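Local coordinates for type IV pilus assembly protein PilF (Pseudomonas aeruginosa, PDB 2HO1) that helps build the type IV pilus by binding the secretin subunit PilQ and driving its outer membrane localization and assembly into dodecameric secretins, at residues Q55-L60 and A78-T83; D72-L77 and Y94-A99; E123-L128 and E145-V150. One frame throughout, in Å; residues are numbered along the deposited sequence. Where two conformers were deposited one is given.

Contact 1. Residues Q55-L60 and A78-T83; sequences QAKVPL and AVVFQT
Val80, on helix 71-83, pushes both of its methyls into the side of residues 55-60; the contact belongs to the stacked helices of a tetratricopeptide repeat (TPR) superhelix. Along the second segment Val80 is the first to touch. It has the largest share of the interface and meets Ala56, Lys57 and Leu60. Its CG1 lies anti to the backbone N (chi1 165°), which sends the two methyls to different partners. Val80 CG2 meets both Ala56 CB, at 3.7 Å, and Leu60 CD1, tip to tip at 3.8 Å. Val80 CG1 rests on the aliphatic part of Lys57, 3.9 Å from Lys57 CG. Behind these partners Ala56 also packs on Tyr47 of helix 33-49, and Leu60 on Ala76 of helix 71-83. Phe81 follows, crossed at about a right angle by the extended Lys57 chain; the ring also packs on Leu89 of helix 87-100. The lysine tip has weak, long ion pairs with Glu54 and Glu84, while Lys57 CE stands 3.8 Å from Phe81 CE1, oblique to the ring.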
ATOM      1  N   GLN A  55      35.495   3.459   3.142  1.00 46.96           N
ATOM      2  CA  GLN A  55      36.111   2.235   3.709  1.00 45.46           C
ATOM      3  C   GLN A  55      35.161   1.046   3.801  1.00 42.87           C
ATOM      4  O   GLN A  55      35.604  -0.096   3.836  1.00 41.11           O
ATOM      5  CB  GLN A  55      36.640   2.482   5.117  1.00 49.34           C
ATOM      6  CG  GLN A  55      37.913   3.276   5.183  1.00 57.95           C
ATOM      7  CD  GLN A  55      38.117   3.889   6.561  1.00 61.43           C
ATOM      8  OE1 GLN A  55      38.235   3.168   7.560  1.00 61.76           O
ATOM      9  NE2 GLN A  55      38.142   5.232   6.623  1.00 62.40           N
ATOM     10  N   ALA A  56      33.865   1.337   3.881  1.00 39.52           N
ATOM     11  CA  ALA A  56      32.818   0.327   3.975  1.00 36.87           C
ATOM     12  C   ALA A  56      32.824  -0.642   2.792  1.00 37.19           C
ATOM     13  O   ALA A  56      32.408  -1.784   2.922  1.00 36.54           O
ATOM     14  CB  ALA A  56      31.440   1.024   4.084  1.00 34.45           C
ATOM     15  N   LYS A  57      33.300  -0.190   1.633  1.00 37.39           N
ATOM     16  CA  LYS A  57      33.335  -1.040   0.439  1.00 39.03           C
ATOM     17  C   LYS A  57      34.180  -2.311   0.500  1.00 40.71           C
ATOM     18  O   LYS A  57      33.781  -3.354  -0.056  1.00 41.64           O
ATOM     19  CB  LYS A  57      33.795  -0.232  -0.781  1.00 38.97           C
ATOM     20  CG  LYS A  57      32.843   0.859  -1.240  1.00 39.99           C
ATOM     21  CD  LYS A  57      33.510   1.646  -2.373  1.00 42.73           C
ATOM     22  CE  LYS A  57      32.635   2.735  -2.958  1.00 44.12           C
ATOM     23  NZ  LYS A  57      33.392   3.474  -4.036  1.00 48.21           N
ATOM     24  N   VAL A  58      35.348  -2.238   1.140  1.00 42.08           N
ATOM     25  CA  VAL A  58      36.245  -3.400   1.227  1.00 41.58           C
ATOM     26  C   VAL A  58      35.523  -4.615   1.794  1.00 40.35           C
ATOM     27  O   VAL A  58      35.429  -5.646   1.129  1.00 41.71           O
ATOM     28  CB  VAL A  58      37.507  -3.088   2.091  1.00 42.86           C
ATOM     29  CG1 VAL A  58      38.398  -4.331   2.201  1.00 42.57           C
ATOM     30  CG2 VAL A  58      38.285  -1.924   1.469  1.00 43.69           C
ATOM     31  N   PRO A  59      35.016  -4.509   3.034  1.00 39.91           N
ATOM     32  CA  PRO A  59      34.287  -5.592   3.702  1.00 39.43           C
ATOM     33  C   PRO A  59      33.079  -6.053   2.865  1.00 41.08           C
ATOM     34  O   PRO A  59      32.817  -7.259   2.720  1.00 42.06           O
ATOM     35  CB  PRO A  59      33.816  -4.956   5.013  1.00 39.19           C
ATOM     36  CG  PRO A  59      34.788  -3.854   5.264  1.00 41.36           C
ATOM     37  CD  PRO A  59      35.120  -3.316   3.900  1.00 38.49           C
ATOM     38  N   LEU A  60      32.334  -5.096   2.315  1.00 40.72           N
ATOM     39  CA  LEU A  60      31.149  -5.450   1.542  1.00 39.43           C
ATOM     40  C   LEU A  60      31.480  -6.197   0.241  1.00 40.75           C
ATOM     41  O   LEU A  60      30.726  -7.063  -0.184  1.00 39.99           O
ATOM     42  CB  LEU A  60      30.291  -4.195   1.278  1.00 36.04           C
ATOM     43  CG  LEU A  60      29.789  -3.496   2.560  1.00 32.70           C
ATOM     44  CD1 LEU A  60      29.084  -2.215   2.183  1.00 31.71           C
ATOM     45  CD2 LEU A  60      28.835  -4.417   3.358  1.00 32.29           C
ATOM     46  N   ALA A  78      24.533  -0.254  -1.547  1.00 31.05           N
ATOM     47  CA  ALA A  78      23.605   0.748  -2.046  1.00 29.44           C
ATOM     48  C   ALA A  78      23.614   2.031  -1.225  1.00 30.33           C
ATOM     49  O   ALA A  78      23.582   3.121  -1.790  1.00 29.09           O
ATOM     50  CB  ALA A  78      22.199   0.179  -2.139  1.00 29.25           C
ATOM     51  N   VAL A  79      23.672   1.918   0.104  0.50 28.66           N
ATOM     52  CA  VAL A  79      23.695   3.138   0.893  0.50 27.53           C
ATOM     53  C   VAL A  79      25.099   3.747   0.866  0.50 27.82           C
ATOM     54  O   VAL A  79      25.260   4.944   1.105  0.50 27.81           O
ATOM     55  CB  VAL A  79      23.237   2.905   2.352  0.50 28.62           C
ATOM     56  CG1 VAL A  79      21.959   2.061   2.377  0.50 21.88           C
ATOM     57  CG2 VAL A  79      24.342   2.275   3.143  0.50 28.32           C
ATOM     58  N   VAL A  80      26.115   2.930   0.589  1.00 27.42           N
ATOM     59  CA  VAL A  80      27.474   3.467   0.509  1.00 29.24           C
ATOM     60  C   VAL A  80      27.414   4.443  -0.680  1.00 29.07           C
ATOM     61  O   VAL A  80      27.743   5.606  -0.534  1.00 31.99           O
ATOM     62  CB  VAL A  80      28.567   2.413   0.212  1.00 29.09           C
ATOM     63  CG1 VAL A  80      29.873   3.138  -0.206  1.00 29.03           C
ATOM     64  CG2 VAL A  80      28.843   1.540   1.463  1.00 28.55           C
ATOM     65  N   PHE A  81      26.960   3.969  -1.835  1.00 29.71           N
ATOM     66  CA  PHE A  81      26.857   4.798  -3.038  1.00 31.02           C
ATOM     67  C   PHE A  81      25.917   5.993  -2.875  1.00 32.01           C
ATOM     68  O   PHE A  81      26.204   7.088  -3.350  1.00 31.96           O
ATOM     69  CB  PHE A  81      26.403   3.955  -4.231  1.00 28.72           C
ATOM     70  CG  PHE A  81      27.432   2.979  -4.714  1.00 30.23           C
ATOM     71  CD1 PHE A  81      28.743   3.371  -4.910  1.00 32.90           C
ATOM     72  CD2 PHE A  81      27.086   1.669  -4.986  1.00 29.92           C
ATOM     73  CE1 PHE A  81      29.689   2.474  -5.357  1.00 32.65           C
ATOM     74  CE2 PHE A  81      28.029   0.769  -5.434  1.00 28.90           C
ATOM     75  CZ  PHE A  81      29.331   1.172  -5.620  1.00 29.69           C
ATOM     76  N   GLN A  82      24.775   5.753  -2.238  1.00 31.38           N
ATOM     77  CA  GLN A  82      23.777   6.784  -2.007  1.00 32.53           C
ATOM     78  C   GLN A  82      24.427   7.880  -1.194  1.00 33.08           C
ATOM     79  O   GLN A  82      24.243   9.058  -1.458  1.00 34.62           O
ATOM     80  CB  GLN A  82      22.592   6.169  -1.245  1.00 33.52           C
ATOM     81  CG  GLN A  82      21.607   7.134  -0.599  1.00 33.87           C
ATOM     82  CD  GLN A  82      20.439   6.371   0.063  1.00 35.43           C
ATOM     83  OE1 GLN A  82      20.481   5.138   0.189  1.00 32.72           O
ATOM     84  NE2 GLN A  82      19.412   7.094   0.478  1.00 33.78           N
ATOM     85  N   THR A  83      25.188   7.482  -0.187  1.00 33.67           N
ATOM     86  CA  THR A  83      25.888   8.435   0.662  1.00 33.85           C
ATOM     87  C   THR A  83      26.945   9.235  -0.154  1.00 35.13           C
ATOM     88  O   THR A  83      27.171  10.419   0.100  1.00 32.08           O
ATOM     89  CB  THR A  83      26.584   7.694   1.836  1.00 36.70           C
ATOM     90  OG1 THR A  83      25.602   6.926   2.559  1.00 33.66           O
ATOM     91  CG2 THR A  83      27.278   8.705   2.784  1.00 34.16           C
TER

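Contact 2. Residues D72-L77 and Y94-A99; sequences DAHAAL and YRKALA
Ala97 packs its methyl group into the backbone of helix 71-83 at the tightest point of this contact. Ala97 CB lies 3.7 Å from His74 CB and equally close to the backbone N of Ala75, and the CB atoms of Ala75 and Ala97 are 4.1 Å apart. Small residues at these positions let the antiparallel segments approach closely: their axes come within 7.6 Å at 163° between N-to-C directions, and the CA atoms of His74 and Ala97 are 5.0 Å apart. Beside the alanine contact the imidazole of His74 is covered on one face by Lys96. CB of the lysine stands almost exactly over the ring centre, 3.8 Å from the centroid and 9° off the normal, a CH-pi contact. Further along the same chain, Lys96 CD touches His74 CE1 at 3.7 Å. The ring is also fixed through both nitrogens, ND1 hydrogen-bonded to Glu93 OE1 and NE2 to Pro68 O, which together limit its rotation beneath the lysine.

The looser parts flank this centre. Lys96 itself is exposed: its chain runs extended beyond CG and carries the ammonium away from helix 71-83 toward the solvent side. On the buried flank Tyr94 makes only a distant approach, its CE1 4.5 Å from Ala75 O. The hydroxyl of Tyr94 is instead hydrogen-bonded to Gln82 OE1, and its ring meets that of Tyr111 in helix 105-117. Leu60 and Leu64 of helix 57-66 back helix 71-83 from the preceding layer. Two neighbouring helices packed antiparallel across small alanines, with larger side chains filling the flanks, form the helical hairpin from which TPR folds are built.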
ATOM      1  N   ASP A  72      21.537  -8.402   1.648  1.00 35.84           N
ATOM      2  CA  ASP A  72      21.994  -7.456   2.642  1.00 37.23           C
ATOM      3  C   ASP A  72      23.316  -6.786   2.222  1.00 35.83           C
ATOM      4  O   ASP A  72      23.561  -5.646   2.598  1.00 36.23           O
ATOM      5  CB  ASP A  72      22.181  -8.134   4.007  1.00 41.64           C
ATOM      6  CG  ASP A  72      20.860  -8.381   4.749  1.00 45.13           C
ATOM      7  OD1 ASP A  72      19.771  -8.035   4.245  1.00 48.61           O
ATOM      8  OD2 ASP A  72      20.929  -8.925   5.865  1.00 49.51           O
ATOM      9  N   ALA A  73      24.159  -7.485   1.469  1.00 33.31           N
ATOM     10  CA  ALA A  73      25.431  -6.895   1.043  1.00 33.58           C
ATOM     11  C   ALA A  73      25.176  -5.886  -0.072  1.00 34.05           C
ATOM     12  O   ALA A  73      25.762  -4.788  -0.094  1.00 33.60           O
ATOM     13  CB  ALA A  73      26.398  -7.966   0.591  1.00 32.97           C
ATOM     14  N   HIS A  74      24.310  -6.249  -1.010  1.00 33.13           N
ATOM     15  CA  HIS A  74      23.958  -5.292  -2.064  1.00 33.92           C
ATOM     16  C   HIS A  74      23.309  -4.058  -1.432  1.00 33.38           C
ATOM     17  O   HIS A  74      23.653  -2.913  -1.754  1.00 32.35           O
ATOM     18  CB  HIS A  74      23.003  -5.932  -3.048  1.00 34.10           C
ATOM     19  CG  HIS A  74      23.680  -6.858  -3.994  1.00 33.70           C
ATOM     20  ND1 HIS A  74      24.688  -6.445  -4.842  1.00 36.75           N
ATOM     21  CD2 HIS A  74      23.511  -8.179  -4.222  1.00 35.50           C
ATOM     22  CE1 HIS A  74      25.107  -7.475  -5.552  1.00 37.27           C
ATOM     23  NE2 HIS A  74      24.410  -8.538  -5.197  1.00 37.78           N
ATOM     24  N   ALA A  75      22.405  -4.286  -0.487  1.00 31.57           N
ATOM     25  CA  ALA A  75      21.705  -3.181   0.172  1.00 30.26           C
ATOM     26  C   ALA A  75      22.636  -2.215   0.906  1.00 30.71           C
ATOM     27  O   ALA A  75      22.452  -1.000   0.865  1.00 32.30           O
ATOM     28  CB  ALA A  75      20.654  -3.738   1.136  1.00 32.27           C
ATOM     29  N   ALA A  76      23.630  -2.753   1.603  1.00 30.89           N
ATOM     30  CA  ALA A  76      24.585  -1.919   2.314  1.00 29.25           C
ATOM     31  C   ALA A  76      25.436  -1.138   1.307  1.00 29.79           C
ATOM     32  O   ALA A  76      25.701   0.054   1.487  1.00 29.90           O
ATOM     33  CB  ALA A  76      25.484  -2.800   3.205  1.00 29.65           C
ATOM     34  N   LEU A  77      25.886  -1.815   0.258  1.00 29.08           N
ATOM     35  CA  LEU A  77      26.684  -1.147  -0.772  1.00 31.34           C
ATOM     36  C   LEU A  77      25.837  -0.011  -1.377  1.00 30.92           C
ATOM     37  O   LEU A  77      26.352   1.059  -1.664  1.00 32.02           O
ATOM     38  CB  LEU A  77      27.111  -2.160  -1.834  1.00 33.34           C
ATOM     39  CG  LEU A  77      28.221  -1.785  -2.827  1.00 37.25           C
ATOM     40  CD1 LEU A  77      29.494  -1.309  -2.097  1.00 35.44           C
ATOM     41  CD2 LEU A  77      28.525  -3.035  -3.666  1.00 37.71           C
ATOM     42  N   TYR A  94      20.449  -1.237  -5.123  1.00 32.29           N
ATOM     43  CA  TYR A  94      19.137  -1.417  -4.524  1.00 31.89           C
ATOM     44  C   TYR A  94      18.335  -2.445  -5.309  1.00 33.78           C
ATOM     45  O   TYR A  94      17.667  -3.293  -4.728  1.00 35.16           O
ATOM     46  CB  TYR A  94      18.386  -0.088  -4.441  1.00 30.32           C
ATOM     47  CG  TYR A  94      18.622   0.678  -3.157  1.00 28.73           C
ATOM     48  CD1 TYR A  94      18.468   0.065  -1.922  1.00 27.28           C
ATOM     49  CD2 TYR A  94      18.995   2.014  -3.180  1.00 26.81           C
ATOM     50  CE1 TYR A  94      18.681   0.759  -0.750  1.00 27.52           C
ATOM     51  CE2 TYR A  94      19.209   2.715  -2.014  1.00 26.91           C
ATOM     52  CZ  TYR A  94      19.050   2.084  -0.800  1.00 29.21           C
ATOM     53  OH  TYR A  94      19.261   2.780   0.364  1.00 28.56           O
ATOM     54  N   ARG A  95      18.422  -2.392  -6.633  1.00 34.55           N
ATOM     55  CA  ARG A  95      17.700  -3.351  -7.453  1.00 36.24           C
ATOM     56  C   ARG A  95      18.268  -4.756  -7.337  1.00 35.23           C
ATOM     57  O   ARG A  95      17.513  -5.721  -7.352  1.00 35.59           O
ATOM     58  CB  ARG A  95      17.667  -2.904  -8.919  1.00 35.39           C
ATOM     59  CG  ARG A  95      16.802  -1.692  -9.151  1.00 36.33           C
ATOM     60  CD  ARG A  95      16.712  -1.456 -10.633  1.00 39.08           C
ATOM     61  NE  ARG A  95      16.263  -0.133 -11.029  1.00 43.35           N
ATOM     62  CZ  ARG A  95      15.002   0.302 -10.990  1.00 46.54           C
ATOM     63  NH1 ARG A  95      14.021  -0.486 -10.541  1.00 47.65           N
ATOM     64  NH2 ARG A  95      14.713   1.516 -11.459  1.00 44.08           N
ATOM     65  N   LYS A  96      19.589  -4.885  -7.226  1.00 34.36           N
ATOM     66  CA  LYS A  96      20.179  -6.211  -7.090  1.00 33.13           C
ATOM     67  C   LYS A  96      19.778  -6.812  -5.746  1.00 34.56           C
ATOM     68  O   LYS A  96      19.562  -8.004  -5.645  1.00 34.14           O
ATOM     69  CB  LYS A  96      21.714  -6.178  -7.189  1.00 35.07           C
ATOM     70  CG  LYS A  96      22.240  -5.835  -8.603  1.00 36.17           C
ATOM     71  CD  LYS A  96      23.756  -5.923  -8.646  1.00 38.08           C
ATOM     72  CE  LYS A  96      24.294  -5.632 -10.037  1.00 39.90           C
ATOM     73  NZ  LYS A  96      25.786  -5.751 -10.032  1.00 41.26           N
ATOM     74  N   ALA A  97      19.698  -5.974  -4.720  1.00 34.22           N
ATOM     75  CA  ALA A  97      19.313  -6.412  -3.385  1.00 34.29           C
ATOM     76  C   ALA A  97      17.870  -6.961  -3.416  1.00 35.72           C
ATOM     77  O   ALA A  97      17.582  -7.991  -2.817  1.00 37.84           O
ATOM     78  CB  ALA A  97      19.419  -5.247  -2.437  1.00 29.94           C
ATOM     79  N   LEU A  98      16.984  -6.283  -4.136  1.00 35.18           N
ATOM     80  CA  LEU A  98      15.598  -6.706  -4.271  1.00 39.11           C
ATOM     81  C   LEU A  98      15.350  -7.843  -5.280  1.00 41.28           C
ATOM     82  O   LEU A  98      14.269  -8.407  -5.316  1.00 39.73           O
ATOM     83  CB  LEU A  98      14.738  -5.512  -4.656  1.00 35.99           C
ATOM     84  CG  LEU A  98      14.754  -4.446  -3.565  1.00 37.44           C
ATOM     85  CD1 LEU A  98      14.122  -3.178  -4.110  1.00 37.03           C
ATOM     86  CD2 LEU A  98      13.993  -4.975  -2.308  1.00 36.94           C
ATOM     87  N   ALA A  99      16.338  -8.167  -6.105  1.00 44.84           N
ATOM     88  CA  ALA A  99      16.161  -9.228  -7.083  1.00 49.60           C
ATOM     89  C   ALA A  99      16.072 -10.491  -6.263  1.00 53.70           C
ATOM     90  O   ALA A  99      15.224 -11.354  -6.499  1.00 54.68           O
ATOM     91  CB  ALA A  99      17.357  -9.289  -8.038  1.00 48.91           C
TER

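Contact 3. Residues E123-L128 and E145-V150; sequences EAYQRL and ENLGLV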
ATOM      1  N   GLU A 123       7.783   6.123  -8.178  1.00 31.42           N
ATOM      2  CA  GLU A 123       8.477   4.895  -7.866  1.00 32.99           C
ATOM      3  C   GLU A 123       8.687   4.722  -6.361  1.00 31.05           C
ATOM      4  O   GLU A 123       8.598   3.611  -5.869  1.00 30.89           O
ATOM      5  CB  GLU A 123       9.816   4.834  -8.610  1.00 35.05           C
ATOM      6  CG  GLU A 123       9.680   4.765 -10.138  1.00 37.74           C
ATOM      7  CD  GLU A 123      11.002   5.101 -10.829  1.00 39.52           C
ATOM      8  OE1 GLU A 123      11.291   6.289 -11.021  1.00 40.11           O
ATOM      9  OE2 GLU A 123      11.768   4.184 -11.144  1.00 43.75           O
ATOM     10  N   ALA A 124       8.982   5.811  -5.643  1.00 30.44           N
ATOM     11  CA  ALA A 124       9.149   5.750  -4.187  1.00 29.48           C
ATOM     12  C   ALA A 124       7.847   5.191  -3.596  1.00 30.75           C
ATOM     13  O   ALA A 124       7.863   4.210  -2.840  1.00 30.10           O
ATOM     14  CB  ALA A 124       9.398   7.172  -3.608  1.00 28.88           C
ATOM     15  N   TYR A 125       6.730   5.816  -3.972  1.00 29.10           N
ATOM     16  CA  TYR A 125       5.400   5.427  -3.485  1.00 28.49           C
ATOM     17  C   TYR A 125       5.157   3.936  -3.699  1.00 29.79           C
ATOM     18  O   TYR A 125       4.775   3.222  -2.768  1.00 29.74           O
ATOM     19  CB  TYR A 125       4.318   6.251  -4.211  1.00 28.70           C
ATOM     20  CG  TYR A 125       2.971   6.258  -3.501  1.00 29.87           C
ATOM     21  CD1 TYR A 125       2.813   6.906  -2.267  1.00 27.46           C
ATOM     22  CD2 TYR A 125       1.853   5.626  -4.065  1.00 30.26           C
ATOM     23  CE1 TYR A 125       1.586   6.922  -1.615  1.00 27.83           C
ATOM     24  CE2 TYR A 125       0.604   5.646  -3.416  1.00 29.52           C
ATOM     25  CZ  TYR A 125       0.493   6.299  -2.190  1.00 27.95           C
ATOM     26  OH  TYR A 125      -0.708   6.313  -1.541  1.00 28.92           O
ATOM     27  N   GLN A 126       5.413   3.453  -4.916  1.00 28.50           N
ATOM     28  CA  GLN A 126       5.236   2.052  -5.231  1.00 30.31           C
ATOM     29  C   GLN A 126       6.064   1.103  -4.343  1.00 31.92           C
ATOM     30  O   GLN A 126       5.528   0.086  -3.852  1.00 30.44           O
ATOM     31  CB  GLN A 126       5.565   1.796  -6.710  1.00 33.66           C
ATOM     32  CG  GLN A 126       4.558   2.457  -7.674  1.00 41.24           C
ATOM     33  CD  GLN A 126       5.005   2.434  -9.150  1.00 47.86           C
ATOM     34  OE1 GLN A 126       6.207   2.459  -9.457  1.00 50.84           O
ATOM     35  NE2 GLN A 126       4.031   2.413 -10.069  1.00 50.35           N
ATOM     36  N   ARG A 127       7.352   1.415  -4.144  1.00 28.42           N
ATOM     37  CA  ARG A 127       8.205   0.555  -3.328  1.00 30.49           C
ATOM     38  C   ARG A 127       7.757   0.589  -1.885  1.00 29.32           C
ATOM     39  O   ARG A 127       7.769  -0.432  -1.222  1.00 29.97           O
ATOM     40  CB  ARG A 127       9.687   0.959  -3.428  1.00 27.22           C
ATOM     41  CG  ARG A 127      10.260   0.875  -4.818  1.00 29.32           C
ATOM     42  CD  ARG A 127      10.248  -0.545  -5.360  1.00 33.65           C
ATOM     43  NE  ARG A 127      10.997  -0.688  -6.607  1.00 39.19           N
ATOM     44  CZ  ARG A 127      11.278  -1.868  -7.164  1.00 41.63           C
ATOM     45  NH1 ARG A 127      10.875  -2.983  -6.571  1.00 45.41           N
ATOM     46  NH2 ARG A 127      11.943  -1.947  -8.314  1.00 40.82           N
ATOM     47  N   LEU A 128       7.350   1.763  -1.411  1.00 30.79           N
ATOM     48  CA  LEU A 128       6.885   1.913  -0.046  1.00 31.12           C
ATOM     49  C   LEU A 128       5.557   1.170   0.190  1.00 31.27           C
ATOM     50  O   LEU A 128       5.353   0.593   1.260  1.00 29.32           O
ATOM     51  CB  LEU A 128       6.751   3.395   0.303  1.00 27.78           C
ATOM     52  CG  LEU A 128       8.111   4.099   0.359  1.00 29.61           C
ATOM     53  CD1 LEU A 128       7.897   5.625   0.383  1.00 26.93           C
ATOM     54  CD2 LEU A 128       8.915   3.623   1.600  1.00 26.29           C
ATOM     55  N   GLU A 145       5.890   6.868   7.518  1.00 31.33           N
ATOM     56  CA  GLU A 145       6.356   8.241   7.506  1.00 35.45           C
ATOM     57  C   GLU A 145       6.737   8.577   6.045  1.00 34.79           C
ATOM     58  O   GLU A 145       6.378   9.624   5.524  1.00 38.04           O
ATOM     59  CB  GLU A 145       7.600   8.413   8.379  1.00 37.41           C
ATOM     60  CG  GLU A 145       8.187   9.822   8.270  1.00 42.23           C
ATOM     61  CD  GLU A 145       9.438  10.019   9.100  1.00 46.58           C
ATOM     62  OE1 GLU A 145      10.322   9.128   9.091  1.00 47.03           O
ATOM     63  OE2 GLU A 145       9.532  11.080   9.758  1.00 50.49           O
ATOM     64  N   ASN A 146       7.470   7.682   5.396  1.00 35.25           N
ATOM     65  CA  ASN A 146       7.892   7.900   4.013  1.00 33.88           C
ATOM     66  C   ASN A 146       6.729   8.035   3.035  1.00 32.67           C
ATOM     67  O   ASN A 146       6.780   8.847   2.118  1.00 34.48           O
ATOM     68  CB  ASN A 146       8.862   6.805   3.561  1.00 31.93           C
ATOM     69  CG  ASN A 146      10.240   6.993   4.157  1.00 34.64           C
ATOM     70  OD1 ASN A 146      10.618   8.113   4.493  1.00 35.79           O
ATOM     71  ND2 ASN A 146      10.995   5.910   4.289  1.00 27.91           N
ATOM     72  N   LEU A 147       5.679   7.259   3.249  1.00 30.98           N
ATOM     73  CA  LEU A 147       4.491   7.340   2.407  1.00 29.09           C
ATOM     74  C   LEU A 147       3.886   8.724   2.593  1.00 29.51           C
ATOM     75  O   LEU A 147       3.398   9.340   1.639  1.00 30.28           O
ATOM     76  CB  LEU A 147       3.499   6.234   2.796  1.00 25.65           C
ATOM     77  CG  LEU A 147       3.880   4.859   2.220  1.00 27.39           C
ATOM     78  CD1 LEU A 147       3.022   3.745   2.876  1.00 26.66           C
ATOM     79  CD2 LEU A 147       3.685   4.849   0.708  1.00 23.95           C
ATOM     80  N   GLY A 148       3.907   9.224   3.826  1.00 30.44           N
ATOM     81  CA  GLY A 148       3.393  10.568   4.081  1.00 29.43           C
ATOM     82  C   GLY A 148       4.237  11.660   3.417  1.00 30.98           C
ATOM     83  O   GLY A 148       3.708  12.588   2.805  1.00 33.23           O
ATOM     84  N   LEU A 149       5.555  11.559   3.511  1.00 31.34           N
ATOM     85  CA  LEU A 149       6.391  12.577   2.890  1.00 33.53           C
ATOM     86  C   LEU A 149       6.214  12.561   1.369  1.00 34.47           C
ATOM     87  O   LEU A 149       6.090  13.628   0.753  1.00 35.62           O
ATOM     88  CB  LEU A 149       7.862  12.376   3.284  1.00 33.22           C
ATOM     89  CG  LEU A 149       8.189  12.619   4.766  1.00 31.21           C
ATOM     90  CD1 LEU A 149       9.517  11.983   5.085  1.00 32.97           C
ATOM     91  CD2 LEU A 149       8.224  14.103   5.109  1.00 32.40           C
ATOM     92  N   VAL A 150       6.182  11.368   0.761  1.00 35.67           N
ATOM     93  CA  VAL A 150       5.986  11.258  -0.691  1.00 32.16           C
ATOM     94  C   VAL A 150       4.619  11.851  -1.054  1.00 34.35           C
ATOM     95  O   VAL A 150       4.472  12.525  -2.077  1.00 34.39           O
ATOM     96  CB  VAL A 150       6.067   9.766  -1.167  1.00 34.75           C
ATOM     97  CG1 VAL A 150       5.600   9.627  -2.627  1.00 31.27           C
ATOM     98  CG2 VAL A 150       7.505   9.240  -1.012  1.00 32.20           C
TER
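Leu128 and Leu147 press together most tightly here, Leu128 CB lying 3.4 Å from Leu147 CD2, closer than usual van der Waals contact. Leu147 CD2 also reaches the Tyr125 ring, 3.7 Å from Tyr125 CD1, the two side chains crossing at about a right angle. Tyr125 has its ring carbon CG anti to the backbone N (chi1 -162°), and its CD1 also meets Val150 CG1, with both methyls set obliquely to the ring. Val150 divides its branches: CG1 serves the tyrosine, while CG2 meets Ala124 CB at 3.8 Å and Leu128 CD1 at 3.9 Å. With 156° between their N-to-C directions and axes approaching to 9.7 Å, the antiparallel segments lie in the ranges assigned to TPR 3 and TPR 4, so the bulky residues here bridge consecutive repeats of the superhelix. At the other flank Leu128 swings its two methyls across Asn146 at nearly a right angle, Leu128 CD1 coming within 3.5 Å of Asn146 CB. The asparagine's ND2 turns to Asn109 OD1, tying its amide to helix 105-117. The Tyr125 hydroxyl is hydrogen-bonded to Tyr163 of helix 157-170 and to Glu130 of the second subunit, so this polar end touches the other chain of the assembly.

Contacts 1 and 2 share helix 71-83, their centres 11 Å apart: its 78-83 part packs back on helix 57-66 and its 72-77 part forward on helix 87-100. They meet directly, Ala78 CB lying 3.7 Å from Tyr94 N and Leu60 CD2 touching Ala76 CB at 3.7 Å. Contact 3 comes later in the chain, its centre 19 Å from that of contact 2 and 24 Å from that of contact 1. Where it meets contact 2, Arg95 NH1 and Arg127 NH2, like charges, are 3.4 Å apart, and Arg95 NH2 has a weak, long ion pair with Glu123 OE2 at 4.0 Å. All three lie within the TPR1-TPR4 region required for secretin assembly.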